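Local coordinates for thioredoxin-like protein (Parabacteroides distasonis, PDB 4FO5) that is of unknown specific function but has a thioredoxin-like fold of the AhpC/TSA family and is probably related to redox proteins, at residues A[68-74]-A[93-97]; A[39-43]-A[79-84]; A[7-13]-A[123-129]; A[53-58]-A[131-137]. All coordinates share one frame. Where two conformers were deposited one is given. Residue numbers count along the deposited sequence, not the author numbering.

Contact 1: A[68-74]-A[93-97]; sequences MCSISMD and TQFHE
Residues 68-72 and 94-96 are extended neighbours in a parallel sheet, their axes 4.5 Å apart at closest and crossing at -35°. Ser-70 bridges Gln-94, Ile-71 bridges Phe-95 and Ser-72 bridges His-96, with CA-CA distances of 4.7-4.9 Å. Ser-70 and Ser-72 use both backbone groups: Ser-70 N donates to Thr-93 O (2.9 Å) and Phe-95 N to Ser-70 O (2.8 Å), then Ser-72 N to Phe-95 O (2.8 Å) and Glu-97 N to Ser-72 O (3.1 Å). On the Ile-71 face, Phe-95 (chi1 m) places CD1 4.0 Å from Cys-69 SG, an oblique sulfur-aromatic contact. The opposite face carries Ser-70, Gln-94, Ser-72 and His-96; Asn-51 of helix 45-58 bonds both Ser-70 OG and Gln-94 OE1. At the C-terminal ends of the strands, His-96 (chi1 t) donates from NE2 to Asp-74 O (2.6 Å), while Ser-72 OG donates to Asp-74 OD2 (2.9 Å), which also accepts from Ala-42 N. Helix 77-87 links the two strands, completing a beta-alpha-beta crossover consistent with the AhpC/TSA branch of the thioredoxin-like fold.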
loop_
_atom_site.group_PDB
_atom_site.type_symbol
_atom_site.label_atom_id
_atom_site.label_comp_id
_atom_site.label_asym_id
_atom_site.label_seq_id
_atom_site.Cartn_x
_atom_site.Cartn_y
_atom_site.Cartn_z
HETATM N N MSE A 68 0.723 -6.254 3.961
HETATM C CA MSE A 68 0.936 -5.448 2.785
HETATM C C MSE A 68 -0.380 -5.321 2.045
HETATM O O MSE A 68 -1.034 -6.318 1.776
HETATM C CB MSE A 68 1.998 -6.077 1.899
HETATM C CG MSE A 68 1.965 -5.545 0.495
HETATM SE SE MSE A 68 3.704 -5.030 -0.003
HETATM C CE MSE A 68 3.417 -3.226 -0.432
ATOM N N CYS A 69 -0.713 -4.114 1.661
ATOM C CA CYS A 69 -1.884 -3.801 0.874
ATOM C C CYS A 69 -1.426 -3.006 -0.348
ATOM O O CYS A 69 -1.237 -1.801 -0.255
ATOM C CB CYS A 69 -2.893 -3.029 1.706
ATOM S SG CYS A 69 -4.428 -2.691 0.823
ATOM N N SER A 70 -1.181 -3.697 -1.467
ATOM C CA SER A 70 -0.710 -3.089 -2.720
ATOM C C SER A 70 -1.876 -2.892 -3.636
ATOM O O SER A 70 -2.535 -3.863 -3.978
ATOM C CB SER A 70 0.316 -3.982 -3.413
ATOM O OG SER A 70 1.568 -4.020 -2.765
ATOM N N ILE A 71 -2.161 -1.662 -4.037
ATOM C CA ILE A 71 -3.314 -1.425 -4.904
ATOM C C ILE A 71 -2.867 -0.941 -6.272
ATOM O O ILE A 71 -2.254 0.114 -6.364
ATOM C CB ILE A 71 -4.291 -0.418 -4.256
ATOM C CG1 ILE A 71 -4.675 -0.853 -2.825
ATOM C CG2 ILE A 71 -5.528 -0.233 -5.163
ATOM C CD1 ILE A 71 -5.495 0.188 -1.991
ATOM N N SER A 72 -3.172 -1.722 -7.329
ATOM C CA SER A 72 -2.874 -1.361 -8.711
ATOM C C SER A 72 -3.942 -0.409 -9.208
ATOM O O SER A 72 -5.148 -0.653 -9.000
ATOM C CB SER A 72 -2.813 -2.603 -9.595
ATOM O OG SER A 72 -2.988 -2.287 -10.967
HETATM N N MSE A 73 -3.502 0.659 -9.895
HETATM C CA MSE A 73 -4.375 1.692 -10.454
HETATM C C MSE A 73 -4.523 1.537 -11.982
HETATM O O MSE A 73 -5.034 2.439 -12.651
HETATM C CB MSE A 73 -3.875 3.095 -10.065
HETATM C CG MSE A 73 -3.933 3.347 -8.569
HETATM SE SE MSE A 73 -5.799 3.380 -7.988
HETATM C CE MSE A 73 -5.575 3.020 -6.288
ATOM N N ASP A 74 -4.129 0.369 -12.524
ATOM C CA ASP A 74 -4.318 0.055 -13.946
ATOM C C ASP A 74 -5.810 -0.144 -14.186
ATOM O O ASP A 74 -6.458 -0.797 -13.367
ATOM C CB ASP A 74 -3.528 -1.200 -14.359
ATOM C CG ASP A 74 -2.023 -1.073 -14.242
ATOM O OD1 ASP A 74 -1.423 -0.352 -15.065
ATOM O OD2 ASP A 74 -1.439 -1.737 -13.361
ATOM N N THR A 93 -1.682 -10.089 -1.100
ATOM C CA THR A 93 -1.333 -8.676 -0.856
ATOM C C THR A 93 -1.537 -7.731 -2.071
ATOM O O THR A 93 -1.255 -6.520 -1.979
ATOM C CB THR A 93 0.128 -8.629 -0.395
ATOM O OG1 THR A 93 1.004 -8.976 -1.474
ATOM C CG2 THR A 93 0.388 -9.518 0.823
ATOM N N GLN A 94 -2.043 -8.267 -3.195
ATOM C CA GLN A 94 -2.203 -7.478 -4.410
ATOM C C GLN A 94 -3.675 -7.277 -4.714
ATOM O O GLN A 94 -4.433 -8.236 -4.836
ATOM C CB GLN A 94 -1.467 -8.145 -5.577
ATOM C CG GLN A 94 0.041 -8.392 -5.307
ATOM C CD GLN A 94 0.821 -7.123 -5.093
ATOM O OE1 GLN A 94 0.753 -6.194 -5.889
ATOM N NE2 GLN A 94 1.620 -7.072 -4.031
ATOM N N PHE A 95 -4.081 -6.000 -4.780
ATOM C CA PHE A 95 -5.471 -5.591 -4.991
ATOM C C PHE A 95 -5.550 -4.680 -6.178
ATOM O O PHE A 95 -4.564 -4.047 -6.551
ATOM C CB PHE A 95 -6.034 -4.901 -3.737
ATOM C CG PHE A 95 -5.929 -5.760 -2.506
ATOM C CD1 PHE A 95 -4.758 -5.787 -1.754
ATOM C CD2 PHE A 95 -7.009 -6.540 -2.085
ATOM C CE1 PHE A 95 -4.653 -6.607 -0.620
ATOM C CE2 PHE A 95 -6.912 -7.334 -0.941
ATOM C CZ PHE A 95 -5.727 -7.380 -0.229
ATOM N N HIS A 96 -6.716 -4.633 -6.775
ATOM C CA HIS A 96 -6.954 -3.890 -7.989
ATOM C C HIS A 96 -8.142 -2.958 -7.880
ATOM O O HIS A 96 -9.252 -3.402 -7.605
ATOM C CB HIS A 96 -7.182 -4.883 -9.140
ATOM C CG HIS A 96 -7.452 -4.219 -10.448
ATOM N ND1 HIS A 96 -8.607 -4.477 -11.159
ATOM C CD2 HIS A 96 -6.728 -3.285 -11.108
ATOM C CE1 HIS A 96 -8.538 -3.717 -12.236
ATOM N NE2 HIS A 96 -7.432 -2.974 -12.241
ATOM N N GLU A 97 -7.897 -1.667 -8.122
ATOM C CA GLU A 97 -8.935 -0.646 -8.215
ATOM C C GLU A 97 -9.154 -0.435 -9.725
ATOM O O GLU A 97 -8.291 0.137 -10.412
ATOM C CB GLU A 97 -8.561 0.647 -7.451
ATOM C CG GLU A 97 -9.537 1.804 -7.633
ATOM C CD GLU A 97 -10.924 1.637 -7.042
ATOM O OE1 GLU A 97 -11.707 0.819 -7.575
ATOM O OE2 GLU A 97 -11.253 2.376 -6.086
#

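Contact 2: A[39-43]-A[79-84]; sequences FWAAY and IFTETV
The end of a strand (39-40) and the loop that follows, 41-43, meet the side of helical residues 79-84 through side chains alone, with no hydrogen bond between the segments; the closest CA pair is Ala-42 and Thr-83, 6.8 Å apart. Trp-40, with chi1 p, extends the six-membered side of its indole to the helix. Its edge meets Thr-83 CG2 (3.6 Å from Trp-40 CZ3) and Val-84 CG2 (4.0 Å from CZ2), while Phe-80 CD1 approaches CZ2 obliquely at 4.3 Å. The smaller bump is Ala-42, whose CB points into the notch between side chains one helical turn apart: it lies 3.8 Å from Ile-79 CG2 and 3.6 Å from Thr-83 OG1. Thr-83 (chi1 m) directs that hydroxyl back along the helix to Ile-79 O (2.6 Å), leaving its methyl against the indole. Ala-42 N also bonds Asp-74 OD2. By comparison with thioredoxins, the loop after Trp-40, leading to helix 45-58, probably occupies the position of the redox-active loop, although the chain lacks a CXXC cysteine pair.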
loop_
_atom_site.group_PDB
_atom_site.type_symbol
_atom_site.label_atom_id
_atom_site.label_comp_id
_atom_site.label_asym_id
_atom_site.label_seq_id
_atom_site.Cartn_x
_atom_site.Cartn_y
_atom_site.Cartn_z
ATOM N N PHE A 39 0.596 2.173 -3.571
ATOM C CA PHE A 39 -0.083 2.441 -4.839
ATOM C C PHE A 39 0.908 2.326 -5.944
ATOM O O PHE A 39 2.018 2.856 -5.844
ATOM C CB PHE A 39 -0.736 3.837 -4.841
ATOM C CG PHE A 39 -1.840 3.958 -3.820
ATOM C CD1 PHE A 39 -3.119 3.498 -4.101
ATOM C CD2 PHE A 39 -1.580 4.449 -2.544
ATOM C CE1 PHE A 39 -4.145 3.604 -3.153
ATOM C CE2 PHE A 39 -2.604 4.569 -1.604
ATOM C CZ PHE A 39 -3.875 4.137 -1.910
ATOM N N TRP A 40 0.514 1.642 -7.014
ATOM C CA TRP A 40 1.350 1.437 -8.185
ATOM C C TRP A 40 0.468 1.174 -9.405
ATOM O O TRP A 40 -0.741 1.016 -9.273
ATOM C CB TRP A 40 2.326 0.247 -7.954
ATOM C CG TRP A 40 1.624 -1.077 -7.893
ATOM C CD1 TRP A 40 0.851 -1.544 -6.876
ATOM C CD2 TRP A 40 1.554 -2.061 -8.935
ATOM N NE1 TRP A 40 0.332 -2.773 -7.199
ATOM C CE2 TRP A 40 0.735 -3.110 -8.466
ATOM C CE3 TRP A 40 2.101 -2.155 -10.225
ATOM C CZ2 TRP A 40 0.447 -4.245 -9.239
ATOM C CZ3 TRP A 40 1.807 -3.279 -10.993
ATOM C CH2 TRP A 40 1.004 -4.312 -10.494
ATOM N N ALA A 41 1.084 1.108 -10.582
ATOM C CA ALA A 41 0.431 0.761 -11.846
ATOM C C ALA A 41 1.487 0.242 -12.800
ATOM O O ALA A 41 2.619 0.725 -12.761
ATOM C CB ALA A 41 -0.286 1.963 -12.443
ATOM N N ALA A 42 1.129 -0.747 -13.642
ATOM C CA ALA A 42 2.038 -1.314 -14.643
ATOM C C ALA A 42 2.574 -0.222 -15.592
ATOM O O ALA A 42 3.723 -0.315 -16.018
ATOM C CB ALA A 42 1.332 -2.405 -15.438
ATOM N N TYR A 43 1.771 0.849 -15.851
ATOM C CA TYR A 43 2.164 1.980 -16.709
ATOM C C TYR A 43 3.209 2.918 -16.028
ATOM O O TYR A 43 3.705 3.833 -16.680
ATOM C CB TYR A 43 0.937 2.787 -17.196
ATOM C CG TYR A 43 0.155 3.529 -16.130
ATOM C CD1 TYR A 43 0.644 4.709 -15.573
ATOM C CD2 TYR A 43 -1.132 3.129 -15.778
ATOM C CE1 TYR A 43 -0.100 5.436 -14.645
ATOM C CE2 TYR A 43 -1.885 3.844 -14.847
ATOM C CZ TYR A 43 -1.361 4.994 -14.273
ATOM O OH TYR A 43 -2.089 5.698 -13.338
ATOM N N ILE A 79 -4.452 -6.597 -17.212
ATOM C CA ILE A 79 -3.130 -5.978 -17.072
ATOM C C ILE A 79 -2.635 -6.207 -15.626
ATOM O O ILE A 79 -1.482 -6.581 -15.446
ATOM C CB ILE A 79 -3.147 -4.473 -17.473
ATOM C CG1 ILE A 79 -3.419 -4.268 -18.987
ATOM C CG2 ILE A 79 -1.886 -3.715 -17.002
ATOM C CD1 ILE A 79 -2.406 -4.930 -20.019
ATOM N N PHE A 80 -3.515 -6.040 -14.616
ATOM C CA PHE A 80 -3.163 -6.281 -13.209
ATOM C C PHE A 80 -2.784 -7.755 -12.987
ATOM O O PHE A 80 -1.757 -8.034 -12.373
ATOM C CB PHE A 80 -4.312 -5.867 -12.267
ATOM C CG PHE A 80 -4.285 -6.473 -10.877
ATOM C CD1 PHE A 80 -3.431 -5.976 -9.897
ATOM C CD2 PHE A 80 -5.126 -7.532 -10.546
ATOM C CE1 PHE A 80 -3.419 -6.524 -8.609
ATOM C CE2 PHE A 80 -5.110 -8.084 -9.261
ATOM C CZ PHE A 80 -4.252 -7.582 -8.302
ATOM N N THR A 81 -3.603 -8.680 -13.502
ATOM C CA THR A 81 -3.437 -10.124 -13.370
ATOM C C THR A 81 -2.109 -10.597 -13.978
ATOM O O THR A 81 -1.334 -11.250 -13.278
ATOM C CB THR A 81 -4.672 -10.828 -13.964
ATOM O OG1 THR A 81 -5.723 -10.683 -13.006
ATOM C CG2 THR A 81 -4.448 -12.306 -14.249
ATOM N N GLU A 82 -1.843 -10.246 -15.241
ATOM C CA GLU A 82 -0.626 -10.613 -15.978
ATOM C C GLU A 82 0.637 -10.072 -15.280
ATOM O O GLU A 82 1.601 -10.822 -15.116
ATOM C CB GLU A 82 -0.730 -10.065 -17.415
ATOM C CG GLU A 82 0.233 -10.657 -18.421
ATOM C CD GLU A 82 0.159 -10.004 -19.788
ATOM O OE1 GLU A 82 0.330 -8.764 -19.866
ATOM O OE2 GLU A 82 -0.057 -10.734 -20.784
ATOM N N THR A 83 0.605 -8.788 -14.834
ATOM C CA THR A 83 1.721 -8.103 -14.167
ATOM C C THR A 83 2.084 -8.789 -12.839
ATOM O O THR A 83 3.252 -9.086 -12.608
ATOM C CB THR A 83 1.404 -6.600 -13.964
ATOM O OG1 THR A 83 1.084 -6.009 -15.227
ATOM C CG2 THR A 83 2.558 -5.841 -13.373
ATOM N N VAL A 84 1.083 -9.046 -11.979
ATOM C CA VAL A 84 1.278 -9.676 -10.669
ATOM C C VAL A 84 1.837 -11.117 -10.860
ATOM O O VAL A 84 2.717 -11.535 -10.100
ATOM C CB VAL A 84 -0.045 -9.603 -9.859
ATOM C CG1 VAL A 84 0.020 -10.450 -8.606
ATOM C CG2 VAL A 84 -0.350 -8.155 -9.486
#

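Contact 3: A[7-13]-A[123-129]; sequences VNPGDLA and EGVIIAA
Residues 7-13 are irregular, with a type II beta turn from Asn-8 to Asp-11, and run opposite in direction to 123-129, which become a strand at Ile-126. Glu-123 lies at the margin, its O 4.0 Å from Leu-12 CD2. Gly-124, at positive phi (72°), accepts from Ala-13 N (Gly-124 O, 2.9 Å), and a water donates to both Gly-124 O (3.0 Å) and Ala-13 O (2.6 Å). Val-125 forms a single bridge with Leu-12 (CA-CA 4.5 Å) and sets CG1 3.8 Å from Gly-10 C. Ile-126 dominates: its N donates to Asp-11 O (2.8 Å), its O accepts from Gly-10 N (2.7 Å), and its side chain, chi1 m, points across, with CD1 3.6 Å from Val-7 CA and CG1 4.0 Å from Ala-13 CB. Ile-127 and Ala-128 turn away, both facing Leu-119 in a classic beta bulge; Ala-129 CB then returns to Pro-9 CG (4.4 Å). The N-terminal region is thus joined to 126-129, an edge strand of the thioredoxin-like sheet.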
loop_
_atom_site.group_PDB
_atom_site.type_symbol
_atom_site.label_atom_id
_atom_site.label_comp_id
_atom_site.label_asym_id
_atom_site.label_seq_id
_atom_site.Cartn_x
_atom_site.Cartn_y
_atom_site.Cartn_z
ATOM N N VAL A 7 -3.092 12.578 4.168
ATOM C CA VAL A 7 -2.017 11.714 3.653
ATOM C C VAL A 7 -0.651 12.083 4.257
ATOM O O VAL A 7 0.376 11.599 3.783
ATOM C CB VAL A 7 -1.955 11.718 2.105
ATOM C CG1 VAL A 7 -3.201 11.068 1.519
ATOM C CG2 VAL A 7 -1.733 13.127 1.551
ATOM N N ASN A 8 -0.634 12.914 5.291
ATOM C CA ASN A 8 0.613 13.259 5.950
ATOM C C ASN A 8 0.833 12.380 7.163
ATOM O O ASN A 8 -0.140 11.954 7.788
ATOM C CB ASN A 8 0.622 14.748 6.350
ATOM C CG ASN A 8 0.771 15.638 5.148
ATOM O OD1 ASN A 8 1.531 15.343 4.224
ATOM N ND2 ASN A 8 0.008 16.706 5.105
ATOM N N PRO A 9 2.095 12.148 7.574
ATOM C CA PRO A 9 2.330 11.357 8.789
ATOM C C PRO A 9 1.693 12.058 9.975
ATOM O O PRO A 9 1.695 13.295 10.058
ATOM C CB PRO A 9 3.857 11.307 8.868
ATOM C CG PRO A 9 4.280 11.457 7.427
ATOM C CD PRO A 9 3.382 12.562 6.978
ATOM N N GLY A 10 1.040 11.272 10.813
ATOM C CA GLY A 10 0.293 11.816 11.932
ATOM C C GLY A 10 -1.176 11.932 11.591
ATOM O O GLY A 10 -1.978 12.142 12.484
ATOM N N ASP A 11 -1.554 11.791 10.306
ATOM C CA ASP A 11 -2.966 11.845 9.890
ATOM C C ASP A 11 -3.603 10.480 9.910
ATOM O O ASP A 11 -2.909 9.481 9.781
ATOM C CB ASP A 11 -3.131 12.398 8.453
ATOM C CG ASP A 11 -2.802 13.859 8.275
ATOM O OD1 ASP A 11 -2.734 14.582 9.299
ATOM O OD2 ASP A 11 -2.614 14.287 7.106
ATOM N N LEU A 12 -4.934 10.450 9.995
ATOM C CA LEU A 12 -5.735 9.240 9.859
ATOM C C LEU A 12 -5.770 8.898 8.418
ATOM O O LEU A 12 -6.189 9.745 7.630
ATOM C CB LEU A 12 -7.165 9.515 10.322
ATOM C CG LEU A 12 -7.579 9.080 11.692
ATOM C CD1 LEU A 12 -8.924 9.689 12.030
ATOM C CD2 LEU A 12 -7.634 7.575 11.790
ATOM N N ALA A 13 -5.325 7.704 8.032
ATOM C CA ALA A 13 -5.345 7.335 6.614
ATOM C C ALA A 13 -6.794 7.244 6.106
ATOM O O ALA A 13 -7.652 6.695 6.808
ATOM C CB ALA A 13 -4.629 6.004 6.391
ATOM N N GLU A 123 -3.813 1.814 14.709
ATOM C CA GLU A 123 -4.848 2.795 14.989
ATOM C C GLU A 123 -5.244 3.570 13.715
ATOM O O GLU A 123 -5.999 4.536 13.802
ATOM C CB GLU A 123 -4.379 3.748 16.088
ATOM C CG GLU A 123 -4.358 3.094 17.454
ATOM C CD GLU A 123 -3.798 3.957 18.564
ATOM O OE1 GLU A 123 -3.668 5.185 18.359
ATOM O OE2 GLU A 123 -3.483 3.401 19.640
ATOM N N GLY A 124 -4.756 3.118 12.554
ATOM C CA GLY A 124 -5.063 3.733 11.263
ATOM C C GLY A 124 -4.399 5.081 11.018
ATOM O O GLY A 124 -4.828 5.842 10.145
ATOM N N VAL A 125 -3.311 5.356 11.744
ATOM C CA VAL A 125 -2.580 6.614 11.649
ATOM C C VAL A 125 -1.334 6.409 10.783
ATOM O O VAL A 125 -0.622 5.423 10.971
ATOM C CB VAL A 125 -2.236 7.156 13.067
ATOM C CG1 VAL A 125 -1.383 8.426 13.010
ATOM C CG2 VAL A 125 -3.518 7.407 13.873
ATOM N N ILE A 126 -1.080 7.335 9.830
ATOM C CA ILE A 126 0.132 7.233 8.977
ATOM C C ILE A 126 1.318 7.557 9.863
ATOM O O ILE A 126 1.332 8.630 10.470
ATOM C CB ILE A 126 0.057 8.202 7.752
ATOM C CG1 ILE A 126 -1.129 7.820 6.841
ATOM C CG2 ILE A 126 1.397 8.218 6.995
ATOM C CD1 ILE A 126 -1.668 8.920 5.966
ATOM N N ILE A 127 2.282 6.637 9.978
ATOM C CA ILE A 127 3.466 6.900 10.795
ATOM C C ILE A 127 4.706 7.153 9.895
ATOM O O ILE A 127 5.717 7.618 10.388
ATOM C CB ILE A 127 3.718 5.786 11.835
ATOM C CG1 ILE A 127 3.781 4.399 11.165
ATOM C CG2 ILE A 127 2.660 5.851 12.959
ATOM C CD1 ILE A 127 4.462 3.347 11.951
ATOM N N ALA A 128 4.630 6.816 8.601
ATOM C CA ALA A 128 5.714 7.011 7.634
ATOM C C ALA A 128 5.151 7.031 6.210
ATOM O O ALA A 128 4.118 6.429 5.947
ATOM C CB ALA A 128 6.775 5.919 7.768
ATOM N N ALA A 129 5.827 7.741 5.305
ATOM C CA ALA A 129 5.418 7.876 3.907
ATOM C C ALA A 129 6.602 7.548 3.029
ATOM O O ALA A 129 7.732 7.774 3.458
ATOM C CB ALA A 129 4.935 9.305 3.639
HETATM O O HOH W 1 -7.463 5.171 8.912
#

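Contact 4: A[53-58]-A[131-137]; sequences QLANEV and VTPEKLT
Helical residues 53-58 and 133-137 run side by side in roughly the same direction, their segment axes 9.7 Å apart at closest approach and crossing at -28°, with Leu-54 and Pro-133 forming the closest CA pair (5.3 Å). Gln-53 opens the contact at the exposed border, where its CB touches Pro-133 CG (3.8 Å). Leu-54 (chi1 m, chi2 t) reaches beneath the start of the other helix: CD2 lies 3.7 Å from Val-131 O, 4.0 Å from Pro-133 N and 4.5 Å from Leu-136 CD2. Here Thr-132, the N-cap directly before helix 133-140, accepts at OG1 (chi1 p) from Lys-135 N at 3.0 Å. Leu-54, Val-131 and Leu-136 all also rest on Leu-36 of strand 34-40, so this is the pairing of helices 45-58 and 133-140 on one face of the central sheet, as in the thioredoxin fold. Glu-57, one turn after Gln-53, points at the neighbouring helix. Its chi1 t, chi2 p conformation brings CG within 3.4 Å of Pro-133 O and OE1 within 3.6 Å of Pro-133 CB, while OE2 accepts a short 2.5 Å hydrogen bond from Thr-137 OG1; the same OE2 makes a salt bridge with Lys-60. Val-58 closes the buried side, its CG2 4.0 Å from Leu-136 CD2, and also packs against Ile-66 and Met-68 of strand 66-72.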
loop_
_atom_site.group_PDB
_atom_site.type_symbol
_atom_site.label_atom_id
_atom_site.label_comp_id
_atom_site.label_asym_id
_atom_site.label_seq_id
_atom_site.Cartn_x
_atom_site.Cartn_y
_atom_site.Cartn_z
ATOM N N GLN A 53 9.944 -4.866 -4.715
ATOM C CA GLN A 53 10.922 -4.777 -3.640
ATOM C C GLN A 53 10.241 -4.719 -2.293
ATOM O O GLN A 53 10.656 -5.444 -1.390
ATOM C CB GLN A 53 11.884 -3.608 -3.845
ATOM C CG GLN A 53 12.775 -3.768 -5.100
ATOM C CD GLN A 53 13.539 -5.079 -5.201
ATOM O OE1 GLN A 53 14.229 -5.501 -4.262
ATOM N NE2 GLN A 53 13.472 -5.735 -6.373
ATOM N N LEU A 54 9.162 -3.940 -2.169
ATOM C CA LEU A 54 8.405 -3.876 -0.907
ATOM C C LEU A 54 7.740 -5.226 -0.564
ATOM O O LEU A 54 7.889 -5.687 0.567
ATOM C CB LEU A 54 7.342 -2.763 -0.937
ATOM C CG LEU A 54 7.884 -1.318 -0.958
ATOM C CD1 LEU A 54 6.794 -0.347 -1.390
ATOM C CD2 LEU A 54 8.496 -0.914 0.390
ATOM N N ALA A 55 7.025 -5.861 -1.522
ATOM C CA ALA A 55 6.363 -7.159 -1.276
ATOM C C ALA A 55 7.378 -8.213 -0.812
ATOM O O ALA A 55 7.086 -8.939 0.137
ATOM C CB ALA A 55 5.621 -7.636 -2.516
ATOM N N ASN A 56 8.588 -8.259 -1.422
ATOM C CA ASN A 56 9.577 -9.244 -0.990
ATOM C C ASN A 56 10.149 -8.878 0.402
ATOM O O ASN A 56 10.468 -9.786 1.166
ATOM C CB ASN A 56 10.660 -9.451 -2.048
ATOM C CG ASN A 56 10.123 -10.276 -3.203
ATOM O OD1 ASN A 56 10.046 -11.508 -3.144
ATOM N ND2 ASN A 56 9.611 -9.618 -4.218
ATOM N N GLU A 57 10.212 -7.592 0.767
ATOM C CA GLU A 57 10.672 -7.211 2.095
ATOM C C GLU A 57 9.670 -7.639 3.180
ATOM O O GLU A 57 10.092 -8.058 4.248
ATOM C CB GLU A 57 10.897 -5.698 2.165
ATOM C CG GLU A 57 11.863 -5.281 3.257
ATOM C CD GLU A 57 13.319 -5.672 3.059
ATOM O OE1 GLU A 57 13.731 -5.990 1.918
ATOM O OE2 GLU A 57 14.042 -5.713 4.078
ATOM N N VAL A 58 8.356 -7.514 2.903
ATOM C CA VAL A 58 7.261 -7.848 3.827
ATOM C C VAL A 58 7.277 -9.345 4.103
ATOM O O VAL A 58 7.030 -9.739 5.243
ATOM C CB VAL A 58 5.871 -7.341 3.338
ATOM C CG1 VAL A 58 4.729 -7.850 4.227
ATOM C CG2 VAL A 58 5.840 -5.821 3.282
ATOM N N VAL A 131 8.256 4.793 2.201
ATOM C CA VAL A 131 9.284 4.040 2.892
ATOM C C VAL A 131 9.986 3.115 1.866
ATOM O O VAL A 131 9.339 2.612 0.933
ATOM C CB VAL A 131 8.688 3.294 4.122
ATOM C CG1 VAL A 131 8.043 1.962 3.754
ATOM C CG2 VAL A 131 9.721 3.110 5.212
ATOM N N THR A 132 11.291 2.940 2.031
ATOM C CA THR A 132 12.112 2.077 1.199
ATOM C C THR A 132 12.065 0.702 1.841
ATOM O O THR A 132 11.759 0.637 3.041
ATOM C CB THR A 132 13.562 2.602 1.133
ATOM O OG1 THR A 132 14.130 2.612 2.447
ATOM C CG2 THR A 132 13.687 3.934 0.438
ATOM N N PRO A 133 12.438 -0.401 1.148
ATOM C CA PRO A 133 12.459 -1.708 1.829
ATOM C C PRO A 133 13.361 -1.666 3.065
ATOM O O PRO A 133 12.985 -2.170 4.118
ATOM C CB PRO A 133 13.004 -2.651 0.755
ATOM C CG PRO A 133 12.630 -2.003 -0.525
ATOM C CD PRO A 133 12.815 -0.540 -0.275
ATOM N N GLU A 134 14.533 -1.018 2.937
ATOM C CA GLU A 134 15.558 -0.882 3.970
ATOM C C GLU A 134 14.997 -0.147 5.191
ATOM O O GLU A 134 15.052 -0.699 6.293
ATOM C CB GLU A 134 16.804 -0.163 3.408
ATOM C CG GLU A 134 17.505 -0.897 2.267
ATOM C CD GLU A 134 16.827 -0.944 0.904
ATOM O OE1 GLU A 134 16.085 0.007 0.563
ATOM O OE2 GLU A 134 17.069 -1.925 0.160
ATOM N N LYS A 135 14.385 1.042 4.991
ATOM C CA LYS A 135 13.769 1.804 6.092
ATOM C C LYS A 135 12.567 1.057 6.685
ATOM O O LYS A 135 12.386 1.112 7.904
ATOM C CB LYS A 135 13.365 3.229 5.668
ATOM C CG LYS A 135 13.110 4.206 6.850
ATOM C CD LYS A 135 14.424 4.722 7.433
ATOM C CE LYS A 135 14.297 5.565 8.672
ATOM N NZ LYS A 135 15.350 5.219 9.665
ATOM N N LEU A 136 11.773 0.327 5.859
ATOM C CA LEU A 136 10.629 -0.432 6.384
ATOM C C LEU A 136 11.110 -1.465 7.430
ATOM O O LEU A 136 10.565 -1.515 8.532
ATOM C CB LEU A 136 9.810 -1.108 5.253
ATOM C CG LEU A 136 8.680 -2.073 5.650
ATOM C CD1 LEU A 136 7.516 -1.356 6.372
ATOM C CD2 LEU A 136 8.158 -2.819 4.445
ATOM N N THR A 137 12.175 -2.208 7.111
ATOM C CA THR A 137 12.766 -3.216 7.999
ATOM C C THR A 137 13.305 -2.577 9.295
ATOM O O THR A 137 13.027 -3.099 10.378
ATOM C CB THR A 137 13.841 -3.987 7.228
ATOM O OG1 THR A 137 13.162 -4.745 6.234
ATOM C CG2 THR A 137 14.645 -4.921 8.102
#

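In the fold
Contacts 1 and 2, with centres 8 Å apart, meet directly: Asp-74 OD2 lies 2.8 Å from Ala-42 N and Met-73 N 2.9 Å from Trp-40 O, both probable hydrogen bonds. Helix 77-87 bridges the strands of contact 1 and packs in contact 2 against the loop that probably corresponds to the redox-active loop of thioredoxins. Contact 4 meets contact 1 at selenomethionine Met-68, whose SE is 3.6 Å from Ala-55 CA and 4.0 Å from Val-58 CG2. Contact 3 lies at the other border of the same sheet, its centre about 19 Å from that of contact 1 and about 25 Å from that of contact 2; strand 126-129 then leads into the second helix of contact 4.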